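Local coordinates for protein MIP07328p (Drosophila melanogaster, PDB 6FKK) that acts as a chemorepellent axon guidance cue of the semaphorin family, probably signalling through receptors of the plexin type on the responding cell, at residues A18-N23 against G468-V473; F28-H33 against V463-G468. All blocks are in the same frame, centred on the assembly; numbering follows the deposited sequence.

Both interactions sit where the ring of the sema-domain beta-propeller closes. Interaction 1 adds strand 18-21 to the edge of the last blade, and interaction 2 sets the next strand of the chain, 29-33, the first of the following blade, against that same blade; their centres are 9 Å apart. Gly-468 belongs to both. Val-471 O and Val-464 N, 2.7 Å apart, form a probable hydrogen bond between neighbouring strands. Leu-470 CD2 packs on Val-465 CG2 at 3.6 Å, and Phe-28 CD2 lies 3.3 Å from Ser-469 N. The Asn-23 glycan leaves the chain at the loop end of interaction 1; interaction 1 completes one blade, and interaction 2 seats the following blade against it.

Interaction 1: A18-N23 against G468-V473; sequences AHFIGN and GSLVSV. With NAG (2-acetamido-2-deoxy-beta-D-glucopyranose), chain D.
The last blade of the seven-bladed sema propeller is completed here by a strand from the start of the chain, the closure known in propellers as velcro. Strands 18-21 and 469-473 run antiparallel at 177°, their axes 4.6 Å apart at closest approach. Gly-468 precedes the blade strand and opens the ladder: its O accepts the N-H of Gly-22, N to O 2.9 Å, the donor standing 36° above the carbonyl plane. The residue after Gly-22, Asn-23, carries a glycan, its ND2 joined to NAG C1. Ser-469 faces Ile-21 in a non-hydrogen-bonded pair, and Ile-21 bends its CD1 back to within 3.7 Å of Ser-469 CB. Leu-470 and Phe-20 form a hydrogen-bonded pair, with Phe-20 N to Leu-470 O at 2.7 Å and Leu-470 N to Phe-20 O at 2.8 Å, both donors in the plane of the accepting carbonyl. The two side chains run alongside each other in one direction, Phe-20 CB 4.0 Å from Leu-470 CB, and Phe-20 CG is anti to its backbone N (chi1 178°), from where the ring meets Tyr-47 edge to face. Val-471 shares the other face with His-19, whose CA-H approaches Leu-470 O. At Ser-472 the backbone N gives a nearly straight bond to Ala-18 O, 2.8 Å long, whereas the return bond from Ala-18 N is weak; Ser-472 OG, anti to its backbone N, hydrogen-bonds to Ser-461 OG.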
loop_
_atom_site.group_PDB
_atom_site.type_symbol
_atom_site.label_atom_id
_atom_site.label_comp_id
_atom_site.label_asym_id
_atom_site.label_seq_id
_atom_site.Cartn_x
_atom_site.Cartn_y
_atom_site.Cartn_z
ATOM N N ALA A 18 -8.953 19.032 11.766
ATOM C CA ALA A 18 -7.751 19.310 12.537
ATOM C C ALA A 18 -6.541 19.210 11.620
ATOM O O ALA A 18 -6.608 18.628 10.535
ATOM C CB ALA A 18 -7.611 18.351 13.727
ATOM N N HIS A 19 -5.430 19.786 12.070
ATOM C CA HIS A 19 -4.204 19.783 11.286
ATOM C C HIS A 19 -3.004 19.694 12.218
ATOM O O HIS A 19 -2.991 20.311 13.287
ATOM C CB HIS A 19 -4.106 21.035 10.404
ATOM C CG HIS A 19 -4.126 22.318 11.173
ATOM N ND1 HIS A 19 -2.976 22.967 11.566
ATOM C CD2 HIS A 19 -5.157 23.069 11.628
ATOM C CE1 HIS A 19 -3.297 24.066 12.225
ATOM N NE2 HIS A 19 -4.614 24.151 12.277
ATOM N N PHE A 20 -2.007 18.913 11.807
ATOM C CA PHE A 20 -0.740 18.770 12.518
ATOM C C PHE A 20 0.367 19.160 11.546
ATOM O O PHE A 20 0.658 18.416 10.605
ATOM C CB PHE A 20 -0.558 17.340 13.030
ATOM C CG PHE A 20 0.747 17.106 13.740
ATOM C CD1 PHE A 20 0.859 17.339 15.100
ATOM C CD2 PHE A 20 1.855 16.639 13.051
ATOM C CE1 PHE A 20 2.056 17.120 15.759
ATOM C CE2 PHE A 20 3.054 16.420 13.703
ATOM C CZ PHE A 20 3.154 16.660 15.059
ATOM N N ILE A 21 0.981 20.318 11.770
ATOM C CA ILE A 21 1.846 20.956 10.784
ATOM C C ILE A 21 3.294 20.883 11.246
ATOM O O ILE A 21 3.608 21.226 12.391
ATOM C CB ILE A 21 1.431 22.417 10.536
ATOM C CG1 ILE A 21 -0.048 22.498 10.161
ATOM C CG2 ILE A 21 2.290 23.039 9.449
ATOM C CD1 ILE A 21 -0.399 21.775 8.882
ATOM N N GLY A 22 4.171 20.437 10.346
ATOM C CA GLY A 22 5.601 20.585 10.509
ATOM C C GLY A 22 6.194 21.277 9.291
ATOM O O GLY A 22 5.483 21.644 8.351
ATOM N N ASN A 23 7.511 21.451 9.330
ATOM C CA ASN A 23 8.203 22.037 8.192
ATOM C C ASN A 23 8.137 21.104 6.986
ATOM O O ASN A 23 7.953 19.891 7.112
ATOM C CB ASN A 23 9.658 22.344 8.548
ATOM C CG ASN A 23 9.819 23.689 9.226
ATOM O OD1 ASN A 23 9.247 24.688 8.786
ATOM N ND2 ASN A 23 10.598 23.726 10.301
ATOM N N GLY A 468 4.858 17.187 5.034
ATOM C CA GLY A 468 5.044 17.953 6.249
ATOM C C GLY A 468 3.774 18.323 6.984
ATOM O O GLY A 468 3.738 19.352 7.665
ATOM N N SER A 469 2.731 17.501 6.877
ATOM C CA SER A 469 1.486 17.810 7.567
ATOM C C SER A 469 0.602 16.575 7.645
ATOM O O SER A 469 0.655 15.695 6.782
ATOM C CB SER A 469 0.726 18.945 6.870
ATOM O OG SER A 469 0.278 18.544 5.587
ATOM N N LEU A 470 -0.205 16.525 8.703
ATOM C CA LEU A 470 -1.339 15.619 8.814
ATOM C C LEU A 470 -2.601 16.463 8.867
ATOM O O LEU A 470 -2.673 17.424 9.640
ATOM C CB LEU A 470 -1.252 14.738 10.064
ATOM C CG LEU A 470 0.034 13.976 10.379
ATOM C CD1 LEU A 470 -0.195 13.062 11.570
ATOM C CD2 LEU A 470 0.509 13.185 9.177
ATOM N N VAL A 471 -3.588 16.116 8.048
ATOM C CA VAL A 471 -4.841 16.857 7.978
ATOM C C VAL A 471 -5.990 15.886 8.203
ATOM O O VAL A 471 -6.040 14.822 7.579
ATOM C CB VAL A 471 -5.000 17.588 6.632
ATOM C CG1 VAL A 471 -6.389 18.196 6.517
ATOM C CG2 VAL A 471 -3.936 18.665 6.492
ATOM N N SER A 472 -6.908 16.254 9.092
ATOM C CA SER A 472 -8.056 15.425 9.431
ATOM C C SER A 472 -9.303 15.989 8.759
ATOM O O SER A 472 -9.669 17.144 8.993
ATOM C CB SER A 472 -8.245 15.362 10.945
ATOM O OG SER A 472 -9.360 14.562 11.291
ATOM N N VAL A 473 -9.946 15.179 7.925
ATOM C CA VAL A 473 -11.213 15.547 7.295
ATOM C C VAL A 473 -12.228 14.455 7.617
ATOM O O VAL A 473 -11.834 13.314 7.903
ATOM C CB VAL A 473 -11.051 15.746 5.779
ATOM C CG1 VAL A 473 -10.032 16.845 5.497
ATOM C CG2 VAL A 473 -10.644 14.444 5.107
HETATM C C1 NAG D . 10.819 24.956 11.021
HETATM C C2 NAG D . 11.557 24.719 12.347
HETATM C C3 NAG D . 11.813 26.047 13.060
HETATM C C4 NAG D . 12.509 27.032 12.129
HETATM C C5 NAG D . 11.709 27.184 10.841
HETATM C C6 NAG D . 12.381 28.080 9.827
HETATM C C7 NAG D . 11.336 23.172 14.248
HETATM C C8 NAG D . 10.404 22.280 15.013
HETATM N N2 NAG D . 10.804 23.815 13.202
HETATM O O3 NAG D . 12.621 25.828 14.212
HETATM O O4 NAG D . 12.634 28.301 12.762
HETATM O O5 NAG D . 11.551 25.899 10.221
HETATM O O6 NAG D . 11.545 29.170 9.463
HETATM O O7 NAG D . 12.514 23.306 14.564
#

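Interaction 2: F28-H33 against V463-G468; sequences FKILDH and VVVSDG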
loop_
_atom_site.group_PDB
_atom_site.type_symbol
_atom_site.label_atom_id
_atom_site.label_comp_id
_atom_site.label_asym_id
_atom_site.label_seq_id
_atom_site.Cartn_x
_atom_site.Cartn_y
_atom_site.Cartn_z
ATOM N N PHE A 28 7.308 13.491 6.453
ATOM C CA PHE A 28 6.588 12.611 7.365
ATOM C C PHE A 28 6.373 11.231 6.748
ATOM O O PHE A 28 6.277 11.076 5.526
ATOM C CB PHE A 28 5.235 13.220 7.743
ATOM C CG PHE A 28 5.330 14.357 8.724
ATOM C CD1 PHE A 28 6.352 14.406 9.655
ATOM C CD2 PHE A 28 4.392 15.377 8.715
ATOM C CE1 PHE A 28 6.440 15.451 10.558
ATOM C CE2 PHE A 28 4.475 16.424 9.615
ATOM C CZ PHE A 28 5.502 16.460 10.537
ATOM N N LYS A 29 6.294 10.225 7.616
ATOM C CA LYS A 29 6.001 8.854 7.216
ATOM C C LYS A 29 5.282 8.162 8.364
ATOM O O LYS A 29 5.743 8.220 9.508
ATOM C CB LYS A 29 7.279 8.092 6.851
ATOM C CG LYS A 29 7.094 6.588 6.678
ATOM C CD LYS A 29 6.495 6.233 5.325
ATOM C CE LYS A 29 6.343 4.723 5.175
ATOM N NZ LYS A 29 7.634 4.000 5.378
ATOM N N ILE A 30 4.159 7.519 8.061
ATOM C CA ILE A 30 3.382 6.822 9.081
ATOM C C ILE A 30 4.040 5.481 9.372
ATOM O O ILE A 30 4.307 4.693 8.457
ATOM C CB ILE A 30 1.924 6.642 8.630
ATOM C CG1 ILE A 30 1.259 8.003 8.406
ATOM C CG2 ILE A 30 1.145 5.836 9.657
ATOM C CD1 ILE A 30 1.176 8.860 9.652
ATOM N N LEU A 31 4.307 5.218 10.651
ATOM C CA LEU A 31 4.968 3.990 11.072
ATOM C C LEU A 31 4.039 2.993 11.745
ATOM O O LEU A 31 4.252 1.786 11.612
ATOM C CB LEU A 31 6.127 4.313 12.024
ATOM C CG LEU A 31 7.211 5.228 11.448
ATOM C CD1 LEU A 31 8.361 5.396 12.427
ATOM C CD2 LEU A 31 7.711 4.691 10.116
ATOM N N ASP A 32 3.018 3.463 12.459
ATOM C CA ASP A 32 2.048 2.584 13.097
ATOM C C ASP A 32 0.801 3.398 13.407
ATOM O O ASP A 32 0.898 4.577 13.752
ATOM C CB ASP A 32 2.612 1.955 14.379
ATOM C CG ASP A 32 1.695 0.895 14.962
ATOM O OD1 ASP A 32 1.570 -0.187 14.348
ATOM O OD2 ASP A 32 1.103 1.143 16.035
ATOM N N HIS A 33 -0.364 2.765 13.281
ATOM C CA HIS A 33 -1.613 3.482 13.485
ATOM C C HIS A 33 -2.697 2.523 13.954
ATOM O O HIS A 33 -2.721 1.348 13.575
ATOM C CB HIS A 33 -2.067 4.195 12.204
ATOM C CG HIS A 33 -2.609 3.271 11.157
ATOM N ND1 HIS A 33 -3.926 2.866 11.132
ATOM C CD2 HIS A 33 -2.011 2.671 10.100
ATOM C CE1 HIS A 33 -4.117 2.058 10.105
ATOM N NE2 HIS A 33 -2.971 1.924 9.462
ATOM N N VAL A 463 -7.462 10.774 7.746
ATOM C CA VAL A 463 -6.259 11.557 7.998
ATOM C C VAL A 463 -5.420 11.550 6.730
ATOM O O VAL A 463 -4.845 10.519 6.358
ATOM C CB VAL A 463 -5.464 11.018 9.194
ATOM C CG1 VAL A 463 -4.211 11.859 9.416
ATOM C CG2 VAL A 463 -6.334 11.006 10.440
ATOM N N VAL A 464 -5.349 12.697 6.065
ATOM C CA VAL A 464 -4.493 12.853 4.895
ATOM C C VAL A 464 -3.083 13.195 5.356
ATOM O O VAL A 464 -2.890 14.018 6.260
ATOM C CB VAL A 464 -5.059 13.934 3.958
ATOM C CG1 VAL A 464 -4.167 14.104 2.738
ATOM C CG2 VAL A 464 -6.477 13.578 3.547
ATOM N N VAL A 465 -2.089 12.565 4.737
ATOM C CA VAL A 465 -0.693 12.705 5.137
ATOM C C VAL A 465 0.104 13.236 3.954
ATOM O O VAL A 465 0.146 12.602 2.892
ATOM C CB VAL A 465 -0.107 11.373 5.629
ATOM C CG1 VAL A 465 1.354 11.548 6.013
ATOM C CG2 VAL A 465 -0.917 10.839 6.799
ATOM N N SER A 466 0.738 14.390 4.138
ATOM C CA SER A 466 1.668 14.948 3.171
ATOM C C SER A 466 3.088 14.817 3.715
ATOM O O SER A 466 3.327 14.169 4.740
ATOM C CB SER A 466 1.312 16.402 2.858
ATOM O OG SER A 466 1.667 17.254 3.934
ATOM N N ASP A 467 4.041 15.445 3.023
ATOM C CA ASP A 467 5.425 15.392 3.482
ATOM C C ASP A 467 5.591 16.100 4.819
ATOM O O ASP A 467 6.374 15.661 5.669
ATOM C CB ASP A 467 6.356 16.001 2.436
ATOM C CG ASP A 467 6.722 15.022 1.339
ATOM O OD1 ASP A 467 6.702 13.798 1.597
ATOM O OD2 ASP A 467 7.033 15.481 0.222
ATOM N N GLY A 468 4.858 17.187 5.034
ATOM C CA GLY A 468 5.044 17.953 6.249
ATOM C C GLY A 468 3.774 18.323 6.984
ATOM O O GLY A 468 3.738 19.352 7.665
#
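Phe-28 leads into strand 29-33, the first strand of the first blade of the sema beta-propeller, and reaches across to the turn that joins strand 461-465 to strand 469-474 in the blade that closes the ring. Strands 29-33 and 461-465 belong to separate four-stranded sheets, and no ladder joins them: one backbone hydrogen bond, from just before strand 29-33 to the turn, links the segments. Phe-28 N donates it to Asp-467 O with an N-H...O angle of 168°, in the carbonyl plane and on a lone pair. From there the side chain of Phe-28 sets out toward the turn. Two carbonyl oxygens of the turn face Phe-28 CB from one side, Asp-467 O at 3.4 Å and Ser-466 O at 3.7 Å. The first torsion (chi1 -75°) holds CG beside the backbone N and anti to the carbonyl carbon, so CG stays 3.5 Å from Asp-467 O, the same oxygen that accepts the Phe-28 N-H. Ser-466 O lies at the ring edge, near its plane. Farther out, one side of the ring runs along Gly-468: CD2 comes within 3.6 Å of Gly-468 CA, and CE2 lies 3.3 Å from Gly-468 C, an oblique approach to a bare backbone. Val-40 and Ala-42 of the first blade also touch the Phe-28 side chain, which is buried. The turn has polar ties of its own: Asp-467 OD2 makes a salt bridge with Arg-451, and Ser-466 OG hydrogen-bonds to Ser-469 OG. Ile-30, two residues along, adds a smaller apolar contact while its backbone N hydrogen-bonds to Glu-452 OE1. Ile-30 and Val-465 cross obliquely, and the CG2 methyl of Val-465, anti to its carbonyl carbon, meets Ile-30 CG1 at 3.9 Å and Ile-30 CD1 at 4.1 Å.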